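7,8-dihydro-6-hydroxymethylpterin pyrophosphokinase-dihydropteroate synthase (Plasmodium falciparum, PDB 6JWS) probably catalyses two successive steps of folate synthesis, pyrophosphorylation of 6-hydroxymethyl-7,8-dihydropterin by ATP and condensation of the resulting diphosphate with 4-aminobenzoate to 7,8-dihydropteroate. Local coordinates at residues T15-V19 with E109-F113; N50-Y55 with L331-M336; E102-C107 with F561-N565. The protein carries 1 engineered substitution. All coordinates share one frame. Numbering follows the deposited sequence.

Contact 1. Residues T15-V19 with E109-F113; sequences TNIAV and EYETF
Lay one short helical turn, E109-F113, across an extended strand, N16-V19, with T15 leading in. The two axes pass 8.4 Å apart and cross at -62°, and the CA atoms come closest at I17 and Y110, 6.5 Å. I17 and V19, and T15 before them, point to the helix; N16 and A18 point away. The main bump is I17, an m,m rotamer that fills the hollow between E109, Y110 and F113: I17 CG1 lies 3.4 Å from E109 O, I17 CD1 3.7 Å from Y110 N. I17 CG2 sits over one face of the F113 ring, a CH-pi contact 3.9 Å from its centroid. F113, chi1 t, reaches on along the strand until its CZ is 3.8 Å from V19 CG2. At the exposed end T15 CG2 rests 3.8 Å from E109 CD. No hydrogen bond crosses; the fit is by packing. Strand 16-24 runs between strands 208-214 and 163-172, and helix 108-114 covers one face at its start, with helix 327-336 alongside at V19: alpha/beta layer packing in the antiparallel sheet of the HPPK domain.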
ATOM      1  N   THR B  15     -53.206  -4.857   2.128  1.00 54.69           N
ATOM      2  CA  THR B  15     -51.822  -4.391   2.043  1.00 48.42           C
ATOM      3  C   THR B  15     -50.857  -5.426   2.629  1.00 41.24           C
ATOM      4  O   THR B  15     -50.841  -5.651   3.839  1.00 36.16           O
ATOM      5  CB  THR B  15     -51.666  -2.992   2.652  1.00 49.15           C
ATOM      6  OG1 THR B  15     -52.445  -2.101   1.850  1.00 51.80           O
ATOM      7  CG2 THR B  15     -50.233  -2.512   2.660  1.00 51.52           C
ATOM      8  N   ASN B  16     -50.038  -6.032   1.755  1.00 37.25           N
ATOM      9  CA  ASN B  16     -49.181  -7.151   2.137  1.00 35.90           C
ATOM     10  C   ASN B  16     -47.704  -6.832   1.866  1.00 34.66           C
ATOM     11  O   ASN B  16     -47.393  -5.990   1.021  1.00 30.87           O
ATOM     12  CB  ASN B  16     -49.602  -8.446   1.429  1.00 35.54           C
ATOM     13  CG  ASN B  16     -50.996  -8.922   1.807  1.00 36.25           C
ATOM     14  OD1 ASN B  16     -51.304  -9.083   2.988  1.00 31.20           O
ATOM     15  ND2 ASN B  16     -51.842  -9.152   0.811  1.00 31.87           N
ATOM     16  N   ILE B  17     -46.809  -7.549   2.577  1.00 30.94           N
ATOM     17  CA  ILE B  17     -45.365  -7.480   2.381  1.00 29.21           C
ATOM     18  C   ILE B  17     -44.840  -8.768   1.742  1.00 27.68           C
ATOM     19  O   ILE B  17     -44.845  -9.824   2.368  1.00 28.56           O
ATOM     20  CB  ILE B  17     -44.626  -7.189   3.708  1.00 27.50           C
ATOM     21  CG1 ILE B  17     -45.220  -6.006   4.473  1.00 25.34           C
ATOM     22  CG2 ILE B  17     -43.138  -6.992   3.435  1.00 26.46           C
ATOM     23  CD1 ILE B  17     -45.028  -4.681   3.767  1.00 25.44           C
ATOM     24  N   ALA B  18     -44.301  -8.650   0.526  1.00 26.38           N
ATOM     25  CA  ALA B  18     -43.612  -9.740  -0.151  1.00 25.19           C
ATOM     26  C   ALA B  18     -42.134  -9.403  -0.345  1.00 24.20           C
ATOM     27  O   ALA B  18     -41.787  -8.244  -0.581  1.00 23.13           O
ATOM     28  CB  ALA B  18     -44.236  -9.980  -1.499  1.00 22.68           C
ATOM     29  N   VAL B  19     -41.294 -10.451  -0.326  1.00 22.48           N
ATOM     30  CA  VAL B  19     -39.876 -10.357  -0.621  1.00 20.95           C
ATOM     31  C   VAL B  19     -39.604 -11.208  -1.856  1.00 21.84           C
ATOM     32  O   VAL B  19     -39.998 -12.367  -1.893  1.00 23.66           O
ATOM     33  CB  VAL B  19     -39.040 -10.797   0.597  1.00 20.65           C
ATOM     34  CG1 VAL B  19     -37.548 -10.569   0.407  1.00 19.57           C
ATOM     35  CG2 VAL B  19     -39.511 -10.117   1.872  1.00 20.19           C
ATOM     36  N   GLU B 109     -46.669  -1.350   7.772  1.00 29.68           N
ATOM     37  CA  GLU B 109     -46.825  -2.747   7.392  1.00 32.96           C
ATOM     38  C   GLU B 109     -45.455  -3.428   7.256  1.00 35.33           C
ATOM     39  O   GLU B 109     -45.327  -4.622   7.538  1.00 30.98           O
ATOM     40  CB  GLU B 109     -47.663  -2.904   6.117  1.00 35.58           C
ATOM     41  CG  GLU B 109     -49.143  -2.574   6.300  1.00 40.91           C
ATOM     42  CD  GLU B 109     -49.524  -1.116   6.072  1.00 45.11           C
ATOM     43  OE1 GLU B 109     -48.682  -0.366   5.541  1.00 47.24           O
ATOM     44  OE2 GLU B 109     -50.666  -0.728   6.425  1.00 46.17           O
ATOM     45  N   TYR B 110     -44.445  -2.664   6.799  1.00 32.20           N
ATOM     46  CA  TYR B 110     -43.086  -3.172   6.718  1.00 30.97           C
ATOM     47  C   TYR B 110     -42.559  -3.403   8.127  1.00 28.70           C
ATOM     48  O   TYR B 110     -41.966  -4.441   8.384  1.00 26.00           O
ATOM     49  CB  TYR B 110     -42.166  -2.213   5.956  1.00 32.25           C
ATOM     50  CG  TYR B 110     -40.742  -2.676   5.739  1.00 34.96           C
ATOM     51  CD1 TYR B 110     -40.456  -3.968   5.321  1.00 35.10           C
ATOM     52  CD2 TYR B 110     -39.671  -1.806   5.903  1.00 33.94           C
ATOM     53  CE1 TYR B 110     -39.154  -4.385   5.089  1.00 35.72           C
ATOM     54  CE2 TYR B 110     -38.367  -2.204   5.662  1.00 31.73           C
ATOM     55  CZ  TYR B 110     -38.103  -3.499   5.258  1.00 33.56           C
ATOM     56  OH  TYR B 110     -36.819  -3.907   5.022  1.00 34.30           O
ATOM     57  N   GLU B 111     -42.784  -2.427   9.014  1.00 30.82           N
ATOM     58  CA  GLU B 111     -42.338  -2.478  10.400  1.00 36.03           C
ATOM     59  C   GLU B 111     -42.903  -3.745  11.051  1.00 36.79           C
ATOM     60  O   GLU B 111     -42.194  -4.478  11.744  1.00 34.07           O
ATOM     61  CB  GLU B 111     -42.725  -1.170  11.103  1.00 42.21           C
ATOM     62  CG  GLU B 111     -42.989  -1.292  12.604  1.00 56.59           C
ATOM     63  CD  GLU B 111     -44.313  -0.737  13.138  1.00 63.99           C
ATOM     64  OE1 GLU B 111     -45.366  -1.419  12.981  1.00 58.96           O
ATOM     65  OE2 GLU B 111     -44.297   0.374  13.728  1.00 64.76           O
ATOM     66  N   THR B 112     -44.184  -4.004  10.761  1.00 36.79           N
ATOM     67  CA  THR B 112     -44.934  -5.121  11.303  1.00 36.44           C
ATOM     68  C   THR B 112     -44.309  -6.425  10.815  1.00 33.94           C
ATOM     69  O   THR B 112     -44.074  -7.334  11.602  1.00 30.71           O
ATOM     70  CB  THR B 112     -46.418  -4.959  10.948  1.00 39.95           C
ATOM     71  OG1 THR B 112     -46.899  -3.905  11.782  1.00 45.12           O
ATOM     72  CG2 THR B 112     -47.245  -6.207  11.175  1.00 42.08           C
ATOM     73  N   PHE B 113     -44.044  -6.497   9.504  1.00 31.76           N
ATOM     74  CA  PHE B 113     -43.433  -7.669   8.907  1.00 30.80           C
ATOM     75  C   PHE B 113     -42.079  -7.969   9.556  1.00 32.79           C
ATOM     76  O   PHE B 113     -41.823  -9.124   9.874  1.00 34.18           O
ATOM     77  CB  PHE B 113     -43.416  -7.562   7.383  1.00 28.20           C
ATOM     78  CG  PHE B 113     -42.415  -8.474   6.718  1.00 27.67           C
ATOM     79  CD1 PHE B 113     -42.785  -9.743   6.290  1.00 26.37           C
ATOM     80  CD2 PHE B 113     -41.102  -8.063   6.517  1.00 24.95           C
ATOM     81  CE1 PHE B 113     -41.862 -10.578   5.672  1.00 27.14           C
ATOM     82  CE2 PHE B 113     -40.175  -8.899   5.912  1.00 25.95           C
ATOM     83  CZ  PHE B 113     -40.556 -10.159   5.485  1.00 27.25           C
TER

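Contact 2. Residues N50-Y55 with L331-M336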
ATOM      1  N   ASN B  50     -37.494  -1.793  -0.495  1.00 16.38           N
ATOM      2  CA  ASN B  50     -36.165  -2.264  -0.133  1.00 15.90           C
ATOM      3  C   ASN B  50     -35.532  -2.999  -1.316  1.00 16.13           C
ATOM      4  O   ASN B  50     -36.233  -3.541  -2.160  1.00 17.52           O
ATOM      5  CB  ASN B  50     -36.152  -3.035   1.197  1.00 15.80           C
ATOM      6  CG  ASN B  50     -34.817  -2.929   1.909  1.00 16.42           C
ATOM      7  OD1 ASN B  50     -33.794  -2.590   1.299  1.00 16.50           O
ATOM      8  ND2 ASN B  50     -34.804  -3.223   3.194  1.00 15.56           N
ATOM      9  N   THR B  51     -34.199  -2.950  -1.418  1.00 15.56           N
ATOM     10  CA  THR B  51     -33.446  -3.686  -2.414  1.00 15.07           C
ATOM     11  C   THR B  51     -32.121  -4.089  -1.781  1.00 14.71           C
ATOM     12  O   THR B  51     -31.678  -3.461  -0.825  1.00 16.35           O
ATOM     13  CB  THR B  51     -33.141  -2.859  -3.675  1.00 17.14           C
ATOM     14  OG1 THR B  51     -32.669  -1.548  -3.339  1.00 18.18           O
ATOM     15  CG2 THR B  51     -34.303  -2.751  -4.646  1.00 18.22           C
ATOM     16  N   SER B  52     -31.498  -5.141  -2.311  1.00 13.45           N
ATOM     17  CA  SER B  52     -30.159  -5.539  -1.925  1.00 12.36           C
ATOM     18  C   SER B  52     -29.203  -4.946  -2.956  1.00 12.11           C
ATOM     19  O   SER B  52     -29.663  -4.339  -3.918  1.00 11.31           O
ATOM     20  CB  SER B  52     -30.070  -7.046  -1.933  1.00 12.49           C
ATOM     21  OG  SER B  52     -30.094  -7.545  -3.276  1.00 12.22           O
ATOM     22  N   TYR B  53     -27.887  -5.139  -2.764  1.00 11.29           N
ATOM     23  CA  TYR B  53     -26.963  -4.972  -3.867  1.00 11.27           C
ATOM     24  C   TYR B  53     -27.310  -5.955  -4.984  1.00 12.20           C
ATOM     25  O   TYR B  53     -28.029  -6.930  -4.805  1.00 12.33           O
ATOM     26  CB  TYR B  53     -25.502  -5.068  -3.402  1.00 10.44           C
ATOM     27  CG  TYR B  53     -25.083  -3.867  -2.592  1.00 10.28           C
ATOM     28  CD1 TYR B  53     -24.761  -2.663  -3.215  1.00  9.97           C
ATOM     29  CD2 TYR B  53     -25.090  -3.904  -1.198  1.00  9.90           C
ATOM     30  CE1 TYR B  53     -24.437  -1.540  -2.467  1.00  9.76           C
ATOM     31  CE2 TYR B  53     -24.780  -2.789  -0.437  1.00  9.66           C
ATOM     32  CZ  TYR B  53     -24.447  -1.599  -1.078  1.00 10.28           C
ATOM     33  OH  TYR B  53     -24.182  -0.468  -0.340  1.00 10.03           O
ATOM     34  N   LEU B  54     -26.737  -5.695  -6.148  1.00 14.07           N
ATOM     35  CA  LEU B  54     -26.650  -6.649  -7.230  1.00 15.81           C
ATOM     36  C   LEU B  54     -25.440  -7.535  -6.952  1.00 15.66           C
ATOM     37  O   LEU B  54     -24.448  -7.051  -6.414  1.00 14.44           O
ATOM     38  CB  LEU B  54     -26.397  -5.813  -8.483  1.00 17.02           C
ATOM     39  CG  LEU B  54     -27.305  -6.130  -9.650  1.00 21.84           C
ATOM     40  CD1 LEU B  54     -27.307  -4.977 -10.653  1.00 23.22           C
ATOM     41  CD2 LEU B  54     -26.827  -7.423 -10.310  1.00 25.35           C
ATOM     42  N   TYR B  55     -25.518  -8.818  -7.343  1.00 16.36           N
ATOM     43  CA  TYR B  55     -24.423  -9.747  -7.089  1.00 16.49           C
ATOM     44  C   TYR B  55     -24.173 -10.647  -8.289  1.00 17.63           C
ATOM     45  O   TYR B  55     -25.107 -11.126  -8.918  1.00 17.56           O
ATOM     46  CB  TYR B  55     -24.703 -10.611  -5.863  1.00 14.78           C
ATOM     47  CG  TYR B  55     -24.674  -9.857  -4.560  1.00 14.95           C
ATOM     48  CD1 TYR B  55     -23.483  -9.662  -3.870  1.00 14.56           C
ATOM     49  CD2 TYR B  55     -25.836  -9.314  -4.031  1.00 13.69           C
ATOM     50  CE1 TYR B  55     -23.461  -8.972  -2.667  1.00 13.87           C
ATOM     51  CE2 TYR B  55     -25.831  -8.639  -2.828  1.00 13.76           C
ATOM     52  CZ  TYR B  55     -24.638  -8.461  -2.149  1.00 14.02           C
ATOM     53  OH  TYR B  55     -24.643  -7.768  -0.971  1.00 14.89           O
ATOM     54  N   LEU B 331     -27.158 -13.958   1.007  1.00 17.35           N
ATOM     55  CA  LEU B 331     -26.298 -12.820   0.722  1.00 17.45           C
ATOM     56  C   LEU B 331     -27.131 -11.544   0.471  1.00 17.54           C
ATOM     57  O   LEU B 331     -26.886 -10.515   1.105  1.00 15.84           O
ATOM     58  CB  LEU B 331     -25.418 -13.221  -0.474  1.00 16.66           C
ATOM     59  CG  LEU B 331     -24.459 -12.174  -1.063  1.00 16.81           C
ATOM     60  CD1 LEU B 331     -23.323 -11.816  -0.094  1.00 14.38           C
ATOM     61  CD2 LEU B 331     -23.877 -12.693  -2.375  1.00 15.94           C
ATOM     62  N   CYS B 332     -28.140 -11.627  -0.419  1.00 16.92           N
ATOM     63  CA  CYS B 332     -29.040 -10.521  -0.747  1.00 15.61           C
ATOM     64  C   CYS B 332     -29.938 -10.136   0.428  1.00 15.47           C
ATOM     65  O   CYS B 332     -30.088  -8.956   0.707  1.00 16.62           O
ATOM     66  CB  CYS B 332     -29.932 -10.867  -1.932  1.00 14.63           C
ATOM     67  SG  CYS B 332     -29.040 -10.904  -3.502  1.00 15.26           S
ATOM     68  N   LEU B 333     -30.572 -11.110   1.090  1.00 15.32           N
ATOM     69  CA  LEU B 333     -31.458 -10.830   2.216  1.00 15.53           C
ATOM     70  C   LEU B 333     -30.678 -10.167   3.350  1.00 16.50           C
ATOM     71  O   LEU B 333     -31.247  -9.373   4.104  1.00 16.46           O
ATOM     72  CB  LEU B 333     -32.093 -12.131   2.726  1.00 15.70           C
ATOM     73  CG  LEU B 333     -33.010 -12.892   1.752  1.00 16.45           C
ATOM     74  CD1 LEU B 333     -33.497 -14.208   2.362  1.00 15.16           C
ATOM     75  CD2 LEU B 333     -34.208 -12.052   1.341  1.00 16.00           C
ATOM     76  N   ASN B 334     -29.383 -10.508   3.482  1.00 15.78           N
ATOM     77  CA  ASN B 334     -28.582  -9.988   4.582  1.00 16.45           C
ATOM     78  C   ASN B 334     -28.399  -8.475   4.436  1.00 16.28           C
ATOM     79  O   ASN B 334     -28.134  -7.800   5.422  1.00 15.96           O
ATOM     80  CB  ASN B 334     -27.246 -10.730   4.720  1.00 17.49           C
ATOM     81  CG  ASN B 334     -26.339 -10.177   5.805  1.00 19.02           C
ATOM     82  OD1 ASN B 334     -26.696 -10.153   6.986  1.00 19.49           O
ATOM     83  ND2 ASN B 334     -25.158  -9.724   5.419  1.00 19.39           N
ATOM     84  N   ASP B 335     -28.495  -7.954   3.202  1.00 16.58           N
ATOM     85  CA  ASP B 335     -28.348  -6.526   2.947  1.00 17.20           C
ATOM     86  C   ASP B 335     -29.594  -5.778   3.410  1.00 18.34           C
ATOM     87  O   ASP B 335     -29.479  -4.657   3.901  1.00 18.90           O
ATOM     88  CB  ASP B 335     -28.208  -6.207   1.454  1.00 15.92           C
ATOM     89  CG  ASP B 335     -26.894  -6.616   0.816  1.00 15.75           C
ATOM     90  OD1 ASP B 335     -25.893  -6.767   1.544  1.00 17.05           O
ATOM     91  OD2 ASP B 335     -26.885  -6.793  -0.399  1.00 15.02           O
ATOM     92  N   MET B 336     -30.771  -6.409   3.224  1.00 20.05           N
ATOM     93  CA  MET B 336     -32.075  -5.770   3.394  1.00 20.44           C
ATOM     94  C   MET B 336     -32.595  -5.981   4.812  1.00 20.08           C
ATOM     95  O   MET B 336     -32.968  -5.015   5.459  1.00 19.73           O
ATOM     96  CB  MET B 336     -33.145  -6.290   2.421  1.00 19.60           C
ATOM     97  CG  MET B 336     -32.702  -6.351   0.967  1.00 19.27           C
ATOM     98  SD  MET B 336     -34.142  -6.571  -0.118  1.00 21.69           S
ATOM     99  CE  MET B 336     -34.835  -8.088   0.544  1.00 18.73           C
TER
HETATM  100  O   HOH W   1     -32.687  -2.277   5.263  1.00 34.28           O
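The chain N50-Y55 runs extended but is interrupted: N50-T51 and L54-Y55 are strand, and strand 46-57 is broken between these two parts. The helical residues L331-M336 lie against this irregular region, and the closest CA atoms are those of S52 and C332, 5.2 Å apart. Here S52 CB comes within 3.3 Å of C332 O. N50, S52 and Y55 have their CA-to-CB bonds toward the helix, T51 and L54 away from it.

D335 is the polar centre. D335 OD2 accepts from Y53 N at 3.1 Å and from Y55 OH at 2.5 Å, so one carboxylate oxygen holds both the backbone amide of Y53 and the hydroxyl of Y55; R374, on the neighbouring strand 372-377, also bonds to Y55 OH. The Y55 ring is packed by L331 and C332, with D335 OD2 at its edge. L331 CD2 stands over one face, 3.8 Å from the centroid of the Y55 ring in a CH-pi contact, and C332 SG makes an oblique sulfur-aromatic contact at 4.7 Å from that centroid. At the other end M336 CG lies 3.6 Å from T51 O and 3.7 Å from S52 N. Here water 1 accepts from N50 ND2 (3.1 Å) and donates to M336 O (2.8 Å), while N50 ND2 also bonds to Y110 OH. S52 OG donates to Y53 O in the same segment (2.6 Å) and also pairs with T167 N of strand 163-172.

This is a buried helix-on-sheet interface: helix 327-336 packs on a central strand of the six-stranded antiparallel sheet of the HPPK domain.

Contact 3. Residues E102-C107 with F561-N565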
ATOM      1  N   GLU B 102     -44.927   9.714  -4.399  1.00 39.16           N
ATOM      2  CA  GLU B 102     -44.802  10.438  -3.141  1.00 39.77           C
ATOM      3  C   GLU B 102     -43.734   9.803  -2.250  1.00 35.07           C
ATOM      4  O   GLU B 102     -43.569   8.581  -2.244  1.00 30.76           O
ATOM      5  CB  GLU B 102     -46.113  10.373  -2.358  1.00 45.53           C
ATOM      6  CG  GLU B 102     -47.151  11.397  -2.782  1.00 61.80           C
ATOM      7  CD  GLU B 102     -48.301  11.583  -1.797  1.00 71.20           C
ATOM      8  OE1 GLU B 102     -48.457  10.726  -0.889  1.00 68.74           O
ATOM      9  OE2 GLU B 102     -49.046  12.587  -1.934  1.00 74.58           O
ATOM     10  N   LEU B 103     -43.079  10.649  -1.443  1.00 29.26           N
ATOM     11  CA  LEU B 103     -42.051  10.227  -0.506  1.00 28.41           C
ATOM     12  C   LEU B 103     -42.709   9.741   0.777  1.00 26.84           C
ATOM     13  O   LEU B 103     -43.667  10.346   1.238  1.00 27.22           O
ATOM     14  CB  LEU B 103     -41.124  11.404  -0.174  1.00 24.92           C
ATOM     15  CG  LEU B 103     -40.129  11.821  -1.250  1.00 25.61           C
ATOM     16  CD1 LEU B 103     -39.218  12.908  -0.707  1.00 25.63           C
ATOM     17  CD2 LEU B 103     -39.330  10.637  -1.778  1.00 24.60           C
ATOM     18  N   ILE B 104     -42.126   8.687   1.366  1.00 25.81           N
ATOM     19  CA  ILE B 104     -42.495   8.180   2.676  1.00 25.05           C
ATOM     20  C   ILE B 104     -41.242   8.163   3.552  1.00 27.05           C
ATOM     21  O   ILE B 104     -40.123   8.025   3.046  1.00 27.51           O
ATOM     22  CB  ILE B 104     -43.106   6.774   2.521  1.00 27.48           C
ATOM     23  CG1 ILE B 104     -42.078   5.764   1.994  1.00 25.43           C
ATOM     24  CG2 ILE B 104     -44.358   6.822   1.642  1.00 25.34           C
ATOM     25  CD1 ILE B 104     -42.563   4.332   1.982  1.00 23.18           C
ATOM     26  N   ASP B 105     -41.430   8.325   4.865  1.00 25.75           N
ATOM     27  CA  ASP B 105     -40.323   8.202   5.795  1.00 27.45           C
ATOM     28  C   ASP B 105     -40.496   6.956   6.662  1.00 27.68           C
ATOM     29  O   ASP B 105     -39.655   6.660   7.504  1.00 27.85           O
ATOM     30  CB  ASP B 105     -40.093   9.487   6.599  1.00 31.87           C
ATOM     31  CG  ASP B 105     -41.269   9.930   7.457  1.00 37.16           C
ATOM     32  OD1 ASP B 105     -42.300   9.205   7.481  1.00 35.15           O
ATOM     33  OD2 ASP B 105     -41.149  11.018   8.083  1.00 39.59           O
ATOM     34  N   LYS B 106     -41.578   6.209   6.436  1.00 28.95           N
ATOM     35  CA  LYS B 106     -41.816   4.992   7.188  1.00 32.26           C
ATOM     36  C   LYS B 106     -42.932   4.205   6.520  1.00 33.00           C
ATOM     37  O   LYS B 106     -43.694   4.736   5.718  1.00 34.98           O
ATOM     38  CB  LYS B 106     -42.163   5.293   8.650  1.00 37.20           C
ATOM     39  CG  LYS B 106     -42.093   4.091   9.584  1.00 45.49           C
ATOM     40  CD  LYS B 106     -41.946   4.429  11.065  1.00 48.81           C
ATOM     41  CE  LYS B 106     -41.599   3.206  11.894  1.00 50.07           C
ATOM     42  NZ  LYS B 106     -41.354   3.532  13.320  1.00 46.46           N
ATOM     43  N   CYS B 107     -43.009   2.922   6.872  1.00 34.13           N
ATOM     44  CA  CYS B 107     -44.032   2.044   6.349  1.00 33.38           C
ATOM     45  C   CYS B 107     -44.379   1.012   7.417  1.00 35.09           C
ATOM     46  O   CYS B 107     -43.639   0.049   7.614  1.00 32.20           O
ATOM     47  CB  CYS B 107     -43.539   1.391   5.068  1.00 32.73           C
ATOM     48  SG  CYS B 107     -44.632   0.068   4.508  1.00 31.13           S
ATOM     49  N   PHE B 561     -33.212   5.820   3.759  1.00 12.60           N
ATOM     50  CA  PHE B 561     -34.318   6.651   3.304  1.00 12.21           C
ATOM     51  C   PHE B 561     -34.500   6.516   1.795  1.00 11.93           C
ATOM     52  O   PHE B 561     -35.606   6.269   1.336  1.00 12.70           O
ATOM     53  CB  PHE B 561     -34.112   8.113   3.684  1.00 12.68           C
ATOM     54  CG  PHE B 561     -35.199   9.045   3.204  1.00 14.12           C
ATOM     55  CD1 PHE B 561     -36.460   9.021   3.783  1.00 14.66           C
ATOM     56  CD2 PHE B 561     -34.952   9.982   2.209  1.00 14.71           C
ATOM     57  CE1 PHE B 561     -37.451   9.908   3.378  1.00 15.62           C
ATOM     58  CE2 PHE B 561     -35.943  10.871   1.811  1.00 15.22           C
ATOM     59  CZ  PHE B 561     -37.195  10.825   2.381  1.00 15.03           C
ATOM     60  N   LEU B 562     -33.420   6.639   1.025  1.00 11.38           N
ATOM     61  CA  LEU B 562     -33.543   6.499  -0.417  1.00 11.56           C
ATOM     62  C   LEU B 562     -34.077   5.111  -0.764  1.00 12.32           C
ATOM     63  O   LEU B 562     -34.937   4.971  -1.633  1.00 12.65           O
ATOM     64  CB  LEU B 562     -32.187   6.747  -1.089  1.00 10.65           C
ATOM     65  CG  LEU B 562     -31.972   8.186  -1.549  1.00 10.89           C
ATOM     66  CD1 LEU B 562     -31.766   9.133  -0.374  1.00 10.22           C
ATOM     67  CD2 LEU B 562     -30.815   8.272  -2.534  1.00  9.89           C
ATOM     68  N   VAL B 563     -33.546   4.088  -0.095  1.00 12.40           N
ATOM     69  CA  VAL B 563     -33.913   2.716  -0.404  1.00 14.34           C
ATOM     70  C   VAL B 563     -35.386   2.464  -0.043  1.00 14.89           C
ATOM     71  O   VAL B 563     -36.095   1.783  -0.786  1.00 14.47           O
ATOM     72  CB  VAL B 563     -32.921   1.730   0.256  1.00 14.94           C
ATOM     73  CG1 VAL B 563     -33.531   0.380   0.565  1.00 15.23           C
ATOM     74  CG2 VAL B 563     -31.630   1.589  -0.553  1.00 13.97           C
ATOM     75  N   LEU B 564     -35.858   3.042   1.072  1.00 14.97           N
ATOM     76  CA  LEU B 564     -37.268   2.949   1.429  1.00 16.01           C
ATOM     77  C   LEU B 564     -38.121   3.518   0.296  1.00 16.60           C
ATOM     78  O   LEU B 564     -39.265   3.128   0.110  1.00 17.56           O
ATOM     79  CB  LEU B 564     -37.501   3.765   2.703  1.00 16.42           C
ATOM     80  CG  LEU B 564     -38.944   3.822   3.221  1.00 17.27           C
ATOM     81  CD1 LEU B 564     -39.445   2.432   3.636  1.00 16.35           C
ATOM     82  CD2 LEU B 564     -39.017   4.767   4.422  1.00 16.11           C
ATOM     83  N   ASN B 565     -37.548   4.441  -0.478  1.00 14.90           N
ATOM     84  CA  ASN B 565     -38.336   5.155  -1.464  1.00 15.35           C
ATOM     85  C   ASN B 565     -38.090   4.544  -2.838  1.00 14.67           C
ATOM     86  O   ASN B 565     -38.388   5.165  -3.851  1.00 14.71           O
ATOM     87  CB  ASN B 565     -38.118   6.671  -1.338  1.00 15.27           C
ATOM     88  CG  ASN B 565     -38.943   7.237  -0.203  1.00 16.00           C
ATOM     89  OD1 ASN B 565     -40.149   7.444  -0.379  1.00 18.72           O
ATOM     90  ND2 ASN B 565     -38.330   7.466   0.954  1.00 13.93           N
TER
HETATM   91  O   HOH W   2     -41.327   7.160  -2.647  1.00 17.97           O
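N565 makes both hydrogen bonds that cross directly. Its side-chain amide meets the backbone of I104 as a neighbouring strand would: N565 OD1 accepts from I104 N at 2.9 Å, and N565 ND2 donates to I104 O at 2.8 Å. N565 ND2 also donates to F561 O at 3.0 Å, tying the amide to the last turn of its own helix. Water 2 extends the link, donating to E102 O at 2.7 Å and to N565 OD1 at 2.6 Å. N565, the first residue past helix 547-564, thus uses its side chain like a peptide group to grip an irregular loop. The join is also one between domains: the helix belongs to the TIM-barrel pterin-binding part, while the loop leads into helix 108-114, which packs on the HPPK sheet and has C107 at its N-cap.

Apolar packing adjoins that amide, from L564 and from F561. L564 CG is 3.9 Å from I104 CD1, and L564 CD2 fits 3.5 Å from D105 C. The F561 ring offers its edge, with F561 CZ 4.2 Å from L103 CD1 and F561 CE1 4.1 Å from D105 CA. L103 further touches P511 and E512, and F561 touches I514, in loops beside the helix.

How the contacts relate
From the N terminus, strand 16-24 comes first, and contact 1 closes a loop of 89 intervening residues when helix 108-114 settles on it. Inside that loop the chain passes N50-Y55, which waits for helix 327-336 to close contact 2, and E102-C107, which waits for F561-N565 to close contact 3, the longest loop. Each pair of contacts crosses, their segments alternating along the chain; none is nested. Contacts 1 and 2 serve the same sheet and meet directly, through Y110 OH and N50 ND2 (2.8 Å) and V19 packing on L333 and M336. N50 also touches V563, linking contact 2 to contact 3, which joins the HPPK and TIM-barrel parts.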